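Muconolactone isomerase-like protein (Thermus thermophilus, PDB 1VDH) catalyses the hydrogen peroxide-dependent oxidative decarboxylation of Fe-coproporphyrin III to heme b, the last step of coproporphyrin-dependent heme synthesis, as a homopentamer. Local coordinates at residues L23-S31 and E241-L249. Sequence-based numbering, arbitrary orientation.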
# COMPACT_ATOMS: atom_id res chain seq x y z
N LEU A 23 -2.90 16.10 10.12
CA LEU A 23 -4.28 15.80 10.48
C LEU A 23 -4.50 16.30 11.90
O LEU A 23 -3.63 16.16 12.76
CB LEU A 23 -4.54 14.29 10.42
CG LEU A 23 -4.71 13.67 9.04
CD1 LEU A 23 -4.64 12.16 9.17
CD2 LEU A 23 -6.06 14.10 8.43
N LEU A 24 -5.67 16.88 12.14
CA LEU A 24 -5.99 17.40 13.46
C LEU A 24 -6.73 16.36 14.30
O LEU A 24 -7.65 15.69 13.82
CB LEU A 24 -6.85 18.67 13.33
CG LEU A 24 -7.39 19.27 14.64
CD1 LEU A 24 -6.25 19.84 15.47
CD2 LEU A 24 -8.41 20.35 14.31
N ASP A 25 -6.29 16.17 15.53
CA ASP A 25 -6.96 15.25 16.43
C ASP A 25 -8.09 16.09 17.02
O ASP A 25 -7.92 16.72 18.07
CB ASP A 25 -6.01 14.75 17.52
CG ASP A 25 -6.63 13.66 18.39
OD1 ASP A 25 -7.87 13.55 18.45
OD2 ASP A 25 -5.86 12.91 19.03
N PHE A 26 -9.22 16.14 16.32
CA PHE A 26 -10.39 16.92 16.74
C PHE A 26 -10.84 16.63 18.16
O PHE A 26 -11.01 17.56 18.95
CB PHE A 26 -11.56 16.69 15.78
CG PHE A 26 -11.47 17.47 14.50
CD1 PHE A 26 -10.66 17.03 13.45
CD2 PHE A 26 -12.19 18.65 14.34
CE1 PHE A 26 -10.57 17.76 12.26
CE2 PHE A 26 -12.11 19.39 13.15
CZ PHE A 26 -11.30 18.94 12.11
N ALA A 27 -11.03 15.35 18.48
CA ALA A 27 -11.47 14.93 19.80
C ALA A 27 -10.59 15.48 20.92
O ALA A 27 -11.09 16.04 21.90
CB ALA A 27 -11.53 13.41 19.88
N ARG A 28 -9.27 15.33 20.78
CA ARG A 28 -8.34 15.81 21.79
C ARG A 28 -8.26 17.33 21.87
O ARG A 28 -8.22 17.89 22.96
CB ARG A 28 -6.94 15.25 21.55
CG ARG A 28 -6.70 13.88 22.17
CD ARG A 28 -5.54 13.93 23.16
NE ARG A 28 -4.29 14.37 22.54
CZ ARG A 28 -3.36 15.09 23.15
NH1 ARG A 28 -2.26 15.44 22.49
NH2 ARG A 28 -3.52 15.48 24.41
N TRP A 29 -8.24 17.99 20.71
CA TRP A 29 -8.16 19.44 20.68
C TRP A 29 -9.38 20.13 21.28
O TRP A 29 -9.25 20.98 22.16
CB TRP A 29 -7.94 19.94 19.25
CG TRP A 29 -7.99 21.44 19.15
CD1 TRP A 29 -9.00 22.19 18.61
CD2 TRP A 29 -7.00 22.36 19.61
NE1 TRP A 29 -8.70 23.53 18.71
CE2 TRP A 29 -7.47 23.66 19.31
CE3 TRP A 29 -5.76 22.22 20.24
CZ2 TRP A 29 -6.75 24.82 19.62
CZ3 TRP A 29 -5.03 23.37 20.55
CH2 TRP A 29 -5.53 24.65 20.24
N PHE A 30 -10.56 19.76 20.80
CA PHE A 30 -11.80 20.37 21.27
C PHE A 30 -12.23 19.96 22.68
O PHE A 30 -13.14 20.56 23.25
CB PHE A 30 -12.93 20.15 20.25
CG PHE A 30 -12.73 20.93 18.97
CD1 PHE A 30 -12.12 20.34 17.87
CD2 PHE A 30 -13.12 22.27 18.88
CE1 PHE A 30 -11.89 21.07 16.70
CE2 PHE A 30 -12.89 23.00 17.72
CZ PHE A 30 -12.28 22.40 16.62
N SER A 31 -11.56 18.95 23.24
CA SER A 31 -11.86 18.48 24.60
C SER A 31 -10.81 18.97 25.59
O SER A 31 -10.95 18.78 26.80
CB SER A 31 -11.93 16.96 24.65
OG SER A 31 -12.96 16.47 23.80
N GLU A 241 -7.52 35.05 11.45
CA GLU A 241 -8.88 34.90 11.98
C GLU A 241 -9.54 33.60 11.54
O GLU A 241 -10.25 32.96 12.32
CB GLU A 241 -9.76 36.09 11.61
CG GLU A 241 -9.44 37.37 12.37
CD GLU A 241 -9.58 37.21 13.87
OE1 GLU A 241 -8.57 37.36 14.59
OE2 GLU A 241 -10.71 36.93 14.34
N ALA A 242 -9.33 33.22 10.27
CA ALA A 242 -9.91 32.00 9.74
C ALA A 242 -9.35 30.77 10.47
O ALA A 242 -10.10 29.87 10.83
CB ALA A 242 -9.63 31.89 8.23
N LEU A 243 -8.04 30.75 10.70
CA LEU A 243 -7.41 29.64 11.42
C LEU A 243 -7.94 29.59 12.85
O LEU A 243 -8.22 28.51 13.38
CB LEU A 243 -5.88 29.77 11.42
CG LEU A 243 -5.10 28.67 12.15
CD1 LEU A 243 -5.49 27.29 11.62
CD2 LEU A 243 -3.60 28.91 11.98
N ARG A 244 -8.08 30.76 13.46
CA ARG A 244 -8.60 30.85 14.82
C ARG A 244 -10.01 30.27 14.89
O ARG A 244 -10.31 29.47 15.78
CB ARG A 244 -8.60 32.30 15.31
CG ARG A 244 -9.29 32.47 16.66
CD ARG A 244 -8.71 33.60 17.50
NE ARG A 244 -9.07 34.93 17.02
CZ ARG A 244 -9.44 35.94 17.81
NH1 ARG A 244 -9.51 35.78 19.13
NH2 ARG A 244 -9.71 37.12 17.28
N ALA A 245 -10.86 30.65 13.94
CA ALA A 245 -12.24 30.18 13.88
C ALA A 245 -12.31 28.67 13.68
O ALA A 245 -13.13 27.99 14.29
CB ALA A 245 -13.00 30.90 12.76
N PHE A 246 -11.45 28.16 12.80
CA PHE A 246 -11.38 26.73 12.51
C PHE A 246 -11.06 25.93 13.78
O PHE A 246 -11.61 24.85 14.01
CB PHE A 246 -10.30 26.48 11.44
CG PHE A 246 -10.02 25.02 11.20
CD1 PHE A 246 -10.95 24.21 10.56
CD2 PHE A 246 -8.81 24.45 11.62
CE1 PHE A 246 -10.69 22.86 10.34
CE2 PHE A 246 -8.55 23.10 11.40
CZ PHE A 246 -9.49 22.30 10.76
N LEU A 247 -10.18 26.49 14.61
CA LEU A 247 -9.78 25.84 15.86
C LEU A 247 -10.77 26.09 17.00
O LEU A 247 -10.54 25.67 18.14
CB LEU A 247 -8.37 26.29 16.25
CG LEU A 247 -7.31 25.97 15.20
CD1 LEU A 247 -5.95 26.55 15.59
CD2 LEU A 247 -7.22 24.46 15.00
N GLY A 248 -11.87 26.77 16.68
CA GLY A 248 -12.90 27.05 17.67
C GLY A 248 -12.51 28.09 18.71
O GLY A 248 -13.03 28.07 19.83
N LEU A 249 -11.61 28.99 18.35
CA LEU A 249 -11.18 30.04 19.27
C LEU A 249 -11.61 31.42 18.79
O LEU A 249 -11.28 32.41 19.48
CB LEU A 249 -9.66 29.97 19.46
CG LEU A 249 -9.14 28.65 20.05
CD1 LEU A 249 -7.63 28.65 20.08
CD2 LEU A 249 -9.70 28.45 21.44
OXT LEU A 249 -12.28 31.51 17.73
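Leu-24 and Phe-246 meet at the apolar centre, their side chains arriving from opposite directions, with Leu-24 CD2 4.0 Å from Phe-246 CE2. The same methyl lies over the centre of the Phe-26 ring, 3.8 Å above its plane. The two phenylalanines touch at CZ, Phe-26 to Phe-246 at 4.0 Å, side chains crossing at about a right angle. Further out, Trp-29 holds its CG anti to the backbone N (chi1 174°), which carries the indole to the C-terminal segment, where CZ2 lies 4.0 Å from Leu-249 CD1 at the ring edge and 4.0 Å from Leu-247 CB. Phe-98 and Tyr-101 meet this indole edge-to-face.

At the polar edge, Trp-29 NE1 donates to Leu-247 O at 2.9 Å; at 168° the bond is nearly straight, and the acceptor lies close to the indole plane, 8° out. Arg-37 NH1 bonds to the same oxygen. Phe-30 brings CZ to 3.6 Å from Phe-246 O, which lies in its ring plane, while its face receives Trp-29 CD1; it also packs on Arg-95 of a neighbouring subunit. Gly-248, at positive phi, closes helix 240-246 in a Schellman motif, and a CB would clash with Phe-30 CE2. A leucine in place of Trp-29 would probably leave Leu-247 O with Arg-37 alone of these donors and open a gap beside Leu-247 CB and Leu-249. The chemistry implies a mainly apolar seam, with a single directional bond across it, joining helix 240-246 and the C-terminus to helix 26-31 and the end of strand 10-24 in the chlorite dismutase-family antiparallel sheet.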